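Local coordinates for protein RTX toxin RtxA (Vibrio vulnificus MO6-24/O, PDB 6IMP) that is an alpha/beta-hydrolase-fold effector domain of a secreted multidomain bacterial toxin and probably acts as a hydrolase, at residues P22-E27 and Y138-G143; P145-L150 and N234-V239; Q283-H288 and M295-D300. One frame throughout, in Å; residues are numbered along the deposited sequence.

Contact 1 of 3, residues P22-E27 and Y138-G143; sequences PPRDKE and YGESDG
Arg24 and Asp25 meet Asp142 and Gly143 in a polar loop-to-loop contact, between the segment leading to helix 31-41 and the loop joining strand 129-133 to helix 147-164. Two hydrogen bonds hold the backbone of Asp25. Its N-H points at Asp142 OD1, with Asp25 N 2.8 Å from Asp142 OD1, and meets that oxygen nearly along its C-O axis. Its carbonyl accepts from the loop backbone, Gly143 N to Asp25 O being 3.0 Å with an almost straight N-H...O angle of 175°. A chi1 of -72° puts Asp142 CG anti to the carbonyl carbon, beside the backbone N. Arg24 comes across Glu140 at about a right angle: Arg24 NH1 lies 3.2 Å from Glu140 CG, in the guanidinium plane at its edge. The charges themselves stay beyond salt-bridge range, Arg24 NH1 to Glu140 OE2 being 4.1 Å. Within the 138-143 loop, a type II' turn from Tyr138 to Ser141 offers its Gly139 and Ser141 carbonyls to Arg48. Asp25 OD2 lies 3.5 Å from Asp142 OD1, a like-charged pair whose repulsion is probably eased by the salt bridge of Asp142 OD2 with Arg78; the buried carboxylate thus links the N-terminal segment to strand 78-84.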
ATOM      1  N   PRO A  22       5.835 -14.317  20.076  1.00112.21           N
ATOM      2  CA  PRO A  22       6.661 -13.213  19.548  1.00112.30           C
ATOM      3  C   PRO A  22       8.117 -13.625  19.405  1.00117.50           C
ATOM      4  O   PRO A  22       8.342 -14.822  19.339  1.00123.20           O
ATOM      5  CB  PRO A  22       6.525 -12.123  20.610  1.00108.38           C
ATOM      6  CG  PRO A  22       5.336 -12.503  21.417  1.00109.43           C
ATOM      7  CD  PRO A  22       5.498 -13.966  21.520  1.00106.54           C
ATOM      8  N   PRO A  23       9.124 -12.667  19.301  1.00112.71           N
ATOM      9  CA  PRO A  23       8.775 -11.388  18.702  1.00106.42           C
ATOM     10  C   PRO A  23       9.494 -11.224  17.372  1.00111.15           C
ATOM     11  O   PRO A  23      10.284 -12.068  17.007  1.00114.91           O
ATOM     12  CB  PRO A  23       9.284 -10.425  19.744  1.00 98.57           C
ATOM     13  CG  PRO A  23      10.614 -10.986  20.107  1.00 94.62           C
ATOM     14  CD  PRO A  23      10.543 -12.463  19.836  1.00104.55           C
ATOM     15  N   ARG A  24       9.215 -10.143  16.663  1.00119.12           N
ATOM     16  CA  ARG A  24       9.429 -10.132  15.224  1.00118.79           C
ATOM     17  C   ARG A  24      10.890 -10.122  14.828  1.00109.94           C
ATOM     18  O   ARG A  24      11.678  -9.414  15.416  1.00117.64           O
ATOM     19  CB  ARG A  24       8.814  -8.868  14.682  1.00127.94           C
ATOM     20  CG  ARG A  24       9.532  -7.632  15.167  1.00150.53           C
ATOM     21  CD  ARG A  24       9.149  -7.261  16.591  1.00170.65           C
ATOM     22  NE  ARG A  24       9.847  -6.052  17.043  1.00176.54           N
ATOM     23  CZ  ARG A  24       9.278  -4.857  17.201  1.00160.77           C
ATOM     24  NH1 ARG A  24       7.990  -4.691  16.951  1.00155.94           N
ATOM     25  NH2 ARG A  24      10.002  -3.826  17.610  1.00155.62           N
ATOM     26  N   ASP A  25      11.233 -10.871  13.790  1.00 96.63           N
ATOM     27  CA  ASP A  25      12.626 -11.059  13.370  1.00 99.28           C
ATOM     28  C   ASP A  25      12.966 -10.364  12.055  1.00 93.29           C
ATOM     29  O   ASP A  25      12.086  -9.972  11.286  1.00 87.58           O
ATOM     30  CB  ASP A  25      13.017 -12.551  13.333  1.00108.30           C
ATOM     31  CG  ASP A  25      12.432 -13.298  12.144  1.00116.68           C
ATOM     32  OD1 ASP A  25      12.797 -12.985  10.990  1.00135.14           O
ATOM     33  OD2 ASP A  25      11.653 -14.250  12.369  1.00120.52           O
ATOM     34  N   LYS A  26      14.265 -10.192  11.837  1.00 93.80           N
ATOM     35  CA  LYS A  26      14.802  -9.494  10.669  1.00102.65           C
ATOM     36  C   LYS A  26      16.204 -10.035  10.376  1.00113.54           C
ATOM     37  O   LYS A  26      16.710 -10.873  11.126  1.00120.25           O
ATOM     38  CB  LYS A  26      14.891  -7.988  10.941  1.00103.38           C
ATOM     39  CG  LYS A  26      13.936  -7.462  12.002  1.00 99.70           C
ATOM     40  CD  LYS A  26      14.526  -6.291  12.741  1.00101.94           C
ATOM     41  CE  LYS A  26      15.492  -6.739  13.832  1.00116.27           C
ATOM     42  NZ  LYS A  26      16.910  -6.380  13.539  1.00123.14           N
ATOM     43  N   GLU A  27      16.849  -9.517   9.327  1.00125.07           N
ATOM     44  CA  GLU A  27      18.219  -9.946   8.961  1.00130.09           C
ATOM     45  C   GLU A  27      19.195  -8.796   8.758  1.00135.76           C
ATOM     46  O   GLU A  27      18.794  -7.658   8.532  1.00140.02           O
ATOM     47  CB  GLU A  27      18.211 -10.813   7.704  1.00127.06           C
ATOM     48  CG  GLU A  27      17.881 -10.067   6.425  1.00115.77           C
ATOM     49  CD  GLU A  27      16.407  -9.801   6.293  1.00111.88           C
ATOM     50  OE1 GLU A  27      15.807  -9.289   7.264  1.00101.01           O
ATOM     51  OE2 GLU A  27      15.847 -10.131   5.223  1.00120.95           O
ATOM     52  N   TYR A 138       8.035  -4.289   8.166  1.00 71.91           N
ATOM     53  CA  TYR A 138       7.353  -3.080   8.566  1.00 68.79           C
ATOM     54  C   TYR A 138       6.491  -3.390   9.764  1.00 75.29           C
ATOM     55  O   TYR A 138       5.892  -4.468   9.846  1.00 64.71           O
ATOM     56  CB  TYR A 138       6.477  -2.580   7.430  1.00 68.26           C
ATOM     57  CG  TYR A 138       7.235  -1.808   6.384  1.00 66.58           C
ATOM     58  CD1 TYR A 138       7.543  -0.469   6.579  1.00 62.59           C
ATOM     59  CD2 TYR A 138       7.632  -2.407   5.192  1.00 60.63           C
ATOM     60  CE1 TYR A 138       8.209   0.261   5.614  1.00 62.56           C
ATOM     61  CE2 TYR A 138       8.306  -1.684   4.219  1.00 61.51           C
ATOM     62  CZ  TYR A 138       8.595  -0.349   4.434  1.00 63.36           C
ATOM     63  OH  TYR A 138       9.284   0.382   3.481  1.00 66.67           O
ATOM     64  N   GLY A 139       6.403  -2.418  10.671  1.00 81.46           N
ATOM     65  CA  GLY A 139       5.718  -2.583  11.957  1.00 70.76           C
ATOM     66  C   GLY A 139       6.203  -3.797  12.727  1.00 71.94           C
ATOM     67  O   GLY A 139       7.365  -3.865  13.129  1.00 67.83           O
ATOM     68  N   GLU A 140       5.306  -4.762  12.922  1.00 75.38           N
ATOM     69  CA  GLU A 140       5.608  -5.973  13.694  1.00 79.06           C
ATOM     70  C   GLU A 140       5.659  -7.228  12.800  1.00 75.65           C
ATOM     71  O   GLU A 140       5.696  -8.350  13.297  1.00 73.23           O
ATOM     72  CB  GLU A 140       4.574  -6.152  14.826  1.00 86.54           C
ATOM     73  CG  GLU A 140       5.005  -5.610  16.188  1.00 94.23           C
ATOM     74  CD  GLU A 140       4.076  -6.056  17.323  1.00103.90           C
ATOM     75  OE1 GLU A 140       2.842  -6.096  17.118  1.00 94.93           O
ATOM     76  OE2 GLU A 140       4.581  -6.368  18.427  1.00110.14           O
ATOM     77  N   SER A 141       5.679  -7.038  11.484  1.00 74.00           N
ATOM     78  CA  SER A 141       5.697  -8.166  10.556  1.00 71.77           C
ATOM     79  C   SER A 141       7.116  -8.675  10.413  1.00 67.82           C
ATOM     80  O   SER A 141       8.065  -7.893  10.483  1.00 63.52           O
ATOM     81  CB  SER A 141       5.135  -7.751   9.194  1.00 72.27           C
ATOM     82  OG  SER A 141       3.759  -7.405   9.298  1.00 69.55           O
ATOM     83  N   ASP A 142       7.261  -9.982  10.212  1.00 69.04           N
ATOM     84  CA  ASP A 142       8.590 -10.591  10.123  1.00 72.81           C
ATOM     85  C   ASP A 142       9.213 -10.344   8.781  1.00 70.60           C
ATOM     86  O   ASP A 142       8.520 -10.288   7.770  1.00 64.66           O
ATOM     87  CB  ASP A 142       8.529 -12.096  10.308  1.00 75.51           C
ATOM     88  CG  ASP A 142       8.243 -12.495  11.720  1.00 78.75           C
ATOM     89  OD1 ASP A 142       8.940 -12.009  12.645  1.00 77.41           O
ATOM     90  OD2 ASP A 142       7.328 -13.324  11.896  1.00 73.27           O
ATOM     91  N   GLY A 143      10.539 -10.292   8.781  1.00 70.64           N
ATOM     92  CA  GLY A 143      11.322 -10.391   7.569  1.00 71.92           C
ATOM     93  C   GLY A 143      11.867  -9.059   7.129  1.00 72.07           C
ATOM     94  O   GLY A 143      12.008  -8.135   7.931  1.00 75.52           O
TER

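Contact 2 of 3, residues P145-L150 and N234-V239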
ATOM      1  N   PRO A 145      12.238  -6.209   3.665  1.00 62.27           N
ATOM      2  CA  PRO A 145      11.501  -5.822   2.493  1.00 65.20           C
ATOM      3  C   PRO A 145      12.241  -6.106   1.179  1.00 63.21           C
ATOM      4  O   PRO A 145      13.475  -6.136   1.149  1.00 66.62           O
ATOM      5  CB  PRO A 145      11.286  -4.320   2.706  1.00 71.07           C
ATOM      6  CG  PRO A 145      12.466  -3.895   3.521  1.00 71.98           C
ATOM      7  CD  PRO A 145      12.712  -5.047   4.439  1.00 67.63           C
ATOM      8  N   SER A 146      11.454  -6.299   0.115  1.00 58.53           N
ATOM      9  CA  SER A 146      11.948  -6.485  -1.255  1.00 55.67           C
ATOM     10  C   SER A 146      10.776  -6.384  -2.261  1.00 58.74           C
ATOM     11  O   SER A 146       9.637  -6.714  -1.935  1.00 60.66           O
ATOM     12  CB  SER A 146      12.588  -7.852  -1.390  1.00 55.22           C
ATOM     13  OG  SER A 146      11.588  -8.857  -1.508  1.00 58.33           O
ATOM     14  N   GLU A 147      11.064  -5.961  -3.489  1.00 59.04           N
ATOM     15  CA  GLU A 147      10.011  -5.770  -4.484  1.00 63.07           C
ATOM     16  C   GLU A 147       9.057  -6.970  -4.538  1.00 64.90           C
ATOM     17  O   GLU A 147       7.840  -6.818  -4.441  1.00 62.50           O
ATOM     18  CB  GLU A 147      10.587  -5.484  -5.880  1.00 62.06           C
ATOM     19  CG  GLU A 147       9.504  -5.453  -6.961  1.00 64.26           C
ATOM     20  CD  GLU A 147       9.895  -4.690  -8.210  1.00 68.56           C
ATOM     21  OE1 GLU A 147      11.096  -4.577  -8.494  1.00 77.73           O
ATOM     22  OE2 GLU A 147       8.991  -4.206  -8.923  1.00 74.63           O
ATOM     23  N   LYS A 148       9.618  -8.159  -4.683  1.00 69.74           N
ATOM     24  CA  LYS A 148       8.809  -9.339  -4.969  1.00 68.99           C
ATOM     25  C   LYS A 148       8.177  -9.894  -3.689  1.00 66.60           C
ATOM     26  O   LYS A 148       7.038 -10.380  -3.700  1.00 66.37           O
ATOM     27  CB  LYS A 148       9.638 -10.401  -5.699  1.00 75.04           C
ATOM     28  CG  LYS A 148       9.270 -10.569  -7.173  1.00 94.69           C
ATOM     29  CD  LYS A 148       9.846  -9.475  -8.069  1.00103.07           C
ATOM     30  CE  LYS A 148       9.039  -9.324  -9.357  1.00105.75           C
ATOM     31  NZ  LYS A 148       9.792  -8.616 -10.431  1.00110.40           N
ATOM     32  N   GLY A 149       8.904  -9.794  -2.583  1.00 55.65           N
ATOM     33  CA  GLY A 149       8.323 -10.063  -1.278  1.00 54.61           C
ATOM     34  C   GLY A 149       7.065  -9.249  -0.980  1.00 58.36           C
ATOM     35  O   GLY A 149       6.057  -9.798  -0.540  1.00 59.84           O
ATOM     36  N   LEU A 150       7.113  -7.941  -1.226  1.00 60.10           N
ATOM     37  CA  LEU A 150       5.989  -7.066  -0.899  1.00 57.84           C
ATOM     38  C   LEU A 150       4.762  -7.392  -1.732  1.00 57.13           C
ATOM     39  O   LEU A 150       3.636  -7.342  -1.233  1.00 58.62           O
ATOM     40  CB  LEU A 150       6.378  -5.604  -1.079  1.00 61.80           C
ATOM     41  CG  LEU A 150       7.557  -5.104  -0.233  1.00 63.09           C
ATOM     42  CD1 LEU A 150       7.634  -3.585  -0.269  1.00 62.64           C
ATOM     43  CD2 LEU A 150       7.463  -5.573   1.204  1.00 62.32           C
ATOM     44  N   ASN A 234      15.528   0.872 -12.325  1.00 75.86           N
ATOM     45  CA  ASN A 234      14.484   0.855 -13.360  1.00 79.01           C
ATOM     46  C   ASN A 234      13.677  -0.441 -13.348  1.00 73.65           C
ATOM     47  O   ASN A 234      14.227  -1.515 -13.132  1.00 73.69           O
ATOM     48  CB  ASN A 234      15.119   1.030 -14.753  1.00 87.60           C
ATOM     49  CG  ASN A 234      15.088   2.473 -15.243  1.00 91.65           C
ATOM     50  OD1 ASN A 234      15.674   3.368 -14.625  1.00 89.45           O
ATOM     51  ND2 ASN A 234      14.421   2.702 -16.374  1.00 85.23           N
ATOM     52  N   GLY A 235      12.372  -0.329 -13.581  1.00 74.21           N
ATOM     53  CA  GLY A 235      11.474  -1.499 -13.619  1.00 80.48           C
ATOM     54  C   GLY A 235      11.006  -2.011 -12.260  1.00 81.22           C
ATOM     55  O   GLY A 235      10.251  -2.987 -12.184  1.00 89.56           O
ATOM     56  N   GLN A 236      11.463  -1.370 -11.187  1.00 79.59           N
ATOM     57  CA  GLN A 236      11.016  -1.703  -9.843  1.00 79.55           C
ATOM     58  C   GLN A 236       9.870  -0.789  -9.393  1.00 81.34           C
ATOM     59  O   GLN A 236       9.972   0.453  -9.442  1.00 69.07           O
ATOM     60  CB  GLN A 236      12.179  -1.626  -8.854  1.00 78.55           C
ATOM     61  CG  GLN A 236      13.347  -2.520  -9.235  1.00 86.45           C
ATOM     62  CD  GLN A 236      14.096  -3.088  -8.038  1.00 89.27           C
ATOM     63  OE1 GLN A 236      15.322  -3.029  -7.988  1.00 95.54           O
ATOM     64  NE2 GLN A 236      13.365  -3.684  -7.091  1.00 82.79           N
ATOM     65  N   PHE A 237       8.778  -1.417  -8.957  1.00 78.37           N
ATOM     66  CA  PHE A 237       7.586  -0.704  -8.497  1.00 75.50           C
ATOM     67  C   PHE A 237       7.071   0.293  -9.544  1.00 75.90           C
ATOM     68  O   PHE A 237       6.657   1.403  -9.198  1.00 74.46           O
ATOM     69  CB  PHE A 237       7.863   0.050  -7.186  1.00 75.76           C
ATOM     70  CG  PHE A 237       8.374  -0.810  -6.063  1.00 65.26           C
ATOM     71  CD1 PHE A 237       7.503  -1.594  -5.316  1.00 65.37           C
ATOM     72  CD2 PHE A 237       9.708  -0.760  -5.691  1.00 62.63           C
ATOM     73  CE1 PHE A 237       7.967  -2.356  -4.256  1.00 62.95           C
ATOM     74  CE2 PHE A 237      10.180  -1.514  -4.628  1.00 63.95           C
ATOM     75  CZ  PHE A 237       9.306  -2.305  -3.901  1.00 63.33           C
ATOM     76  N   SER A 238       7.101  -0.100 -10.819  1.00 77.40           N
ATOM     77  CA  SER A 238       6.466   0.693 -11.872  1.00 78.71           C
ATOM     78  C   SER A 238       4.966   0.386 -11.908  1.00 79.85           C
ATOM     79  O   SER A 238       4.570  -0.771 -12.074  1.00 62.76           O
ATOM     80  CB  SER A 238       7.099   0.404 -13.234  1.00 86.08           C
ATOM     81  OG  SER A 238       6.290   0.901 -14.293  1.00 95.79           O
ATOM     82  N   VAL A 239       4.143   1.425 -11.729  1.00 80.67           N
ATOM     83  CA  VAL A 239       2.672   1.280 -11.771  1.00 83.97           C
ATOM     84  C   VAL A 239       2.226   0.752 -13.134  1.00 83.50           C
ATOM     85  O   VAL A 239       1.428  -0.182 -13.221  1.00 70.80           O
ATOM     86  CB  VAL A 239       1.957   2.631 -11.516  1.00 83.51           C
ATOM     87  CG1 VAL A 239       0.455   2.510 -11.748  1.00 81.36           C
ATOM     88  CG2 VAL A 239       2.226   3.126 -10.106  1.00 79.82           C
TER
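Glu147 reaches from the first turn of helix 147-164 to Gln236 and Phe237 of the loop between helices 224-232 and 239-243. Its CB lies 4.0 Å from Phe237 CZ, and it also touches Gln236 NE2. The first torsion, chi1 173°, sets CG anti to the backbone N, and CG rests over one face of the Phe237 ring. Beyond it the chain is extended, and the carboxylate and Gln236 amide planes are nearly parallel, 8° apart. OE1 is approached on its anti side but from out of the carboxylate plane: Gln236 NE2 lies 2.8 Å from Glu147 OE1, the bond bent to an N-H...O angle of 133°. The other oxygen takes a backbone N-H from above the carboxylate plane, Phe237 N to Glu147 OE2 being 2.8 Å and nearly straight. OE2 is also hydrogen-bonded to Tyr151 OH, so both carboxylate oxygens are engaged. Ser146 is the helix N-cap, its OG accepting from Gly149 N at 3.0 Å. One turn on, Leu150 CD1 meets the ring obliquely, 4.2 Å from Phe237 CE1. Around this ring stand Tyr41 of helix 31-41, Pro182 of helix 180-192 and Met210 of helix 210-216, with Tyr41 and Ile183 also touching Leu150.

Contact 3 of 3, residues Q283-H288 and M295-D300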
ATOM      1  N   GLN A 283      -5.435  15.837 -10.005  1.00 70.14           N
ATOM      2  CA  GLN A 283      -4.449  16.397  -9.091  1.00 72.82           C
ATOM      3  C   GLN A 283      -5.104  17.177  -7.955  1.00 78.01           C
ATOM      4  O   GLN A 283      -6.132  17.829  -8.124  1.00 85.18           O
ATOM      5  CB  GLN A 283      -3.434  17.279  -9.810  1.00 69.22           C
ATOM      6  CG  GLN A 283      -2.201  17.569  -8.965  1.00 69.58           C
ATOM      7  CD  GLN A 283      -1.105  18.248  -9.735  1.00 75.75           C
ATOM      8  OE1 GLN A 283      -1.350  18.898 -10.752  1.00 87.34           O
ATOM      9  NE2 GLN A 283       0.114  18.133  -9.238  1.00 83.98           N
ATOM     10  N   THR A 284      -4.434  17.136  -6.815  1.00 80.19           N
ATOM     11  CA  THR A 284      -4.961  17.541  -5.523  1.00 78.74           C
ATOM     12  C   THR A 284      -4.140  18.758  -5.078  1.00 79.80           C
ATOM     13  O   THR A 284      -3.032  18.956  -5.566  1.00 87.74           O
ATOM     14  CB  THR A 284      -4.776  16.350  -4.546  1.00 79.28           C
ATOM     15  OG1 THR A 284      -5.887  15.455  -4.655  1.00 80.54           O
ATOM     16  CG2 THR A 284      -4.671  16.767  -3.185  1.00 79.25           C
ATOM     17  N   PHE A 285      -4.662  19.569  -4.158  1.00 88.08           N
ATOM     18  CA  PHE A 285      -3.837  20.671  -3.577  1.00 88.88           C
ATOM     19  C   PHE A 285      -3.112  20.359  -2.241  1.00 85.15           C
ATOM     20  O   PHE A 285      -2.675  21.269  -1.507  1.00 71.80           O
ATOM     21  CB  PHE A 285      -4.589  22.012  -3.551  1.00 90.79           C
ATOM     22  CG  PHE A 285      -5.948  21.954  -2.933  1.00 80.59           C
ATOM     23  CD1 PHE A 285      -6.107  22.086  -1.562  1.00 79.83           C
ATOM     24  CD2 PHE A 285      -7.075  21.873  -3.734  1.00 78.82           C
ATOM     25  CE1 PHE A 285      -7.372  22.086  -0.997  1.00 83.62           C
ATOM     26  CE2 PHE A 285      -8.340  21.874  -3.180  1.00 80.72           C
ATOM     27  CZ  PHE A 285      -8.492  21.977  -1.811  1.00 81.54           C
ATOM     28  N   TYR A 286      -2.860  19.067  -2.031  1.00 86.18           N
ATOM     29  CA  TYR A 286      -2.391  18.514  -0.766  1.00 76.43           C
ATOM     30  C   TYR A 286      -0.988  17.968  -0.959  1.00 78.08           C
ATOM     31  O   TYR A 286      -0.667  17.426  -2.020  1.00 75.75           O
ATOM     32  CB  TYR A 286      -3.310  17.391  -0.295  1.00 72.46           C
ATOM     33  CG  TYR A 286      -4.682  17.869   0.122  1.00 73.23           C
ATOM     34  CD1 TYR A 286      -4.825  18.810   1.129  1.00 70.67           C
ATOM     35  CD2 TYR A 286      -5.841  17.356  -0.461  1.00 72.34           C
ATOM     36  CE1 TYR A 286      -6.081  19.242   1.530  1.00 75.16           C
ATOM     37  CE2 TYR A 286      -7.098  17.784  -0.069  1.00 72.51           C
ATOM     38  CZ  TYR A 286      -7.217  18.723   0.929  1.00 72.39           C
ATOM     39  OH  TYR A 286      -8.468  19.150   1.325  1.00 68.58           O
ATOM     40  N   GLY A 287      -0.155  18.132   0.066  1.00 79.13           N
ATOM     41  CA  GLY A 287       1.182  17.539   0.094  1.00 80.56           C
ATOM     42  C   GLY A 287       1.119  16.027   0.244  1.00 86.81           C
ATOM     43  O   GLY A 287       0.059  15.464   0.556  1.00 95.45           O
ATOM     44  N   HIS A 288       2.257  15.369   0.031  1.00 79.99           N
ATOM     45  CA  HIS A 288       2.313  13.900  -0.033  1.00 75.72           C
ATOM     46  C   HIS A 288       1.839  13.185   1.246  1.00 70.94           C
ATOM     47  O   HIS A 288       1.192  12.142   1.164  1.00 75.61           O
ATOM     48  CB  HIS A 288       3.721  13.435  -0.395  1.00 73.01           C
ATOM     49  CG  HIS A 288       3.829  11.958  -0.626  1.00 74.15           C
ATOM     50  ND1 HIS A 288       3.479  11.361  -1.819  1.00 65.94           N
ATOM     51  CD2 HIS A 288       4.237  10.959   0.191  1.00 69.03           C
ATOM     52  CE1 HIS A 288       3.683  10.059  -1.730  1.00 68.36           C
ATOM     53  NE2 HIS A 288       4.142   9.789  -0.521  1.00 71.26           N
ATOM     54  N   MET A 295      -8.056  12.685   2.699  1.00 79.98           N
ATOM     55  CA  MET A 295      -9.153  11.730   2.831  1.00 83.03           C
ATOM     56  C   MET A 295     -10.471  12.451   3.147  1.00 92.48           C
ATOM     57  O   MET A 295     -11.513  12.133   2.553  1.00 75.08           O
ATOM     58  CB  MET A 295      -8.835  10.656   3.881  1.00 80.56           C
ATOM     59  CG  MET A 295      -7.864   9.576   3.400  1.00 81.26           C
ATOM     60  SD  MET A 295      -8.289   8.789   1.823  1.00 79.37           S
ATOM     61  CE  MET A 295      -9.791   7.911   2.252  1.00 82.28           C
ATOM     62  N   GLY A 296     -10.412  13.459   4.023  1.00 93.92           N
ATOM     63  CA  GLY A 296     -11.575  14.313   4.304  1.00 88.94           C
ATOM     64  C   GLY A 296     -12.294  14.757   3.034  1.00 92.35           C
ATOM     65  O   GLY A 296     -13.498  14.495   2.849  1.00 84.73           O
ATOM     66  N   GLN A 297     -11.541  15.394   2.137  1.00 85.51           N
ATOM     67  CA  GLN A 297     -12.108  15.967   0.929  1.00 80.31           C
ATOM     68  C   GLN A 297     -12.596  14.889  -0.024  1.00 84.91           C
ATOM     69  O   GLN A 297     -13.676  15.004  -0.596  1.00 82.51           O
ATOM     70  CB  GLN A 297     -11.086  16.841   0.217  1.00 79.16           C
ATOM     71  CG  GLN A 297     -11.701  17.674  -0.892  1.00 86.88           C
ATOM     72  CD  GLN A 297     -10.665  18.301  -1.797  1.00 97.81           C
ATOM     73  OE1 GLN A 297      -9.753  18.991  -1.339  1.00101.54           O
ATOM     74  NE2 GLN A 297     -10.811  18.081  -3.094  1.00107.98           N
ATOM     75  N   TYR A 298     -11.797  13.842  -0.200  1.00 91.35           N
ATOM     76  CA  TYR A 298     -12.044  12.871  -1.265  1.00 83.58           C
ATOM     77  C   TYR A 298     -12.770  11.590  -0.809  1.00 79.01           C
ATOM     78  O   TYR A 298     -13.327  10.870  -1.643  1.00 82.68           O
ATOM     79  CB  TYR A 298     -10.734  12.538  -1.980  1.00 76.35           C
ATOM     80  CG  TYR A 298     -10.191  13.681  -2.810  1.00 72.68           C
ATOM     81  CD1 TYR A 298     -10.611  13.877  -4.124  1.00 76.85           C
ATOM     82  CD2 TYR A 298      -9.247  14.561  -2.287  1.00 77.97           C
ATOM     83  CE1 TYR A 298     -10.103  14.919  -4.893  1.00 76.97           C
ATOM     84  CE2 TYR A 298      -8.732  15.602  -3.046  1.00 76.87           C
ATOM     85  CZ  TYR A 298      -9.160  15.777  -4.346  1.00 79.50           C
ATOM     86  OH  TYR A 298      -8.647  16.822  -5.080  1.00 88.11           O
ATOM     87  N   ALA A 299     -12.828  11.336   0.499  1.00 69.08           N
ATOM     88  CA  ALA A 299     -13.441  10.093   1.014  1.00 77.79           C
ATOM     89  C   ALA A 299     -14.732   9.693   0.281  1.00 87.54           C
ATOM     90  O   ALA A 299     -14.967   8.504   0.033  1.00 96.28           O
ATOM     91  CB  ALA A 299     -13.712  10.197   2.510  1.00 69.72           C
ATOM     92  N   ASP A 300     -15.563  10.689  -0.043  1.00 92.73           N
ATOM     93  CA  ASP A 300     -16.860  10.443  -0.682  1.00 91.59           C
ATOM     94  C   ASP A 300     -16.697  10.001  -2.134  1.00 93.96           C
ATOM     95  O   ASP A 300     -17.294   9.001  -2.550  1.00 93.25           O
ATOM     96  CB  ASP A 300     -17.778  11.678  -0.576  1.00 95.97           C
ATOM     97  CG  ASP A 300     -18.556  11.734   0.758  1.00 98.56           C
ATOM     98  OD1 ASP A 300     -18.777  10.673   1.381  1.00101.67           O
ATOM     99  OD2 ASP A 300     -18.979  12.838   1.164  1.00 91.81           O
TER
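Gln297 and Tyr298, adjacent on helix 291-302, face Tyr286 and its neighbours in the loop that follows strand 282-283. These three residues contribute most of the buried surface. With CG anti to its backbone N (chi1 -169°) and an extended chain, Gln297 carries CG and CD outward from the helix. Gln297 OE1 lies 3.0 Å from Tyr286 OH. On the Phe285 side, Gln297 OE1 is 3.3 Å from Phe285 CZ, the two side chains crossing at about a right angle. Phe285 also leans on its successor, its CD1 lying over one face of the Tyr286 ring toward the rim.

Tyr298 meets Tyr286 by ring edges: Tyr286 CE2 and Tyr298 CE2 are 4.0 Å apart, each near the plane of the other ring. One face of the Tyr298 ring carries Gln297 CG near its rim. The Tyr298 and Thr284 side chains pass in opposite directions, and Tyr298 OH accepts a weak hydrogen bond, Thr284 OG1 to Tyr298 OH being 3.1 Å. A further hydrogen bond joins Tyr298 OH to Glu282, so the hydroxyl has partners in both the strand (Glu282) and the loop (Thr284, weak).

Farther along the loop, His288 hydrogen-bonds Ser178 of the GxSxG turn and touches Asp257, consistent with the catalytic serine, histidine and acid of the alpha/beta hydrolase family. The contact itself joins the loop after edge strand 282-283 to helix 291-302: Tyr286 packs on Leu294 and Arg293, Met295 turns away to Ile119, His122 and Tyr123 of helix 112-124, and Gln283 touches Glu266 of helix 260-274.

Overall arrangement
Contacts 1 and 2 are neighbours, their centres 20 Å apart, and they touch where Tyr138 CE2 lies 4.3 Å from Pro145 CB. Helix 31-41 also joins them: Tyr41 takes the Tyr138 hydroxyl on its backbone oxygen and packs against Leu150 and Phe237. Contact 3 lies across the chain's centre from both, with centres about 32 Å from contact 1 and 26 Å from contact 2, and nearest atoms about 11 Å away in each case. Contacts 1 and 2 come near the probable nucleophile turn through Met179, which Tyr138 and Leu150 both touch; the loop of contact 3 reaches the same turn through its last residue, His288.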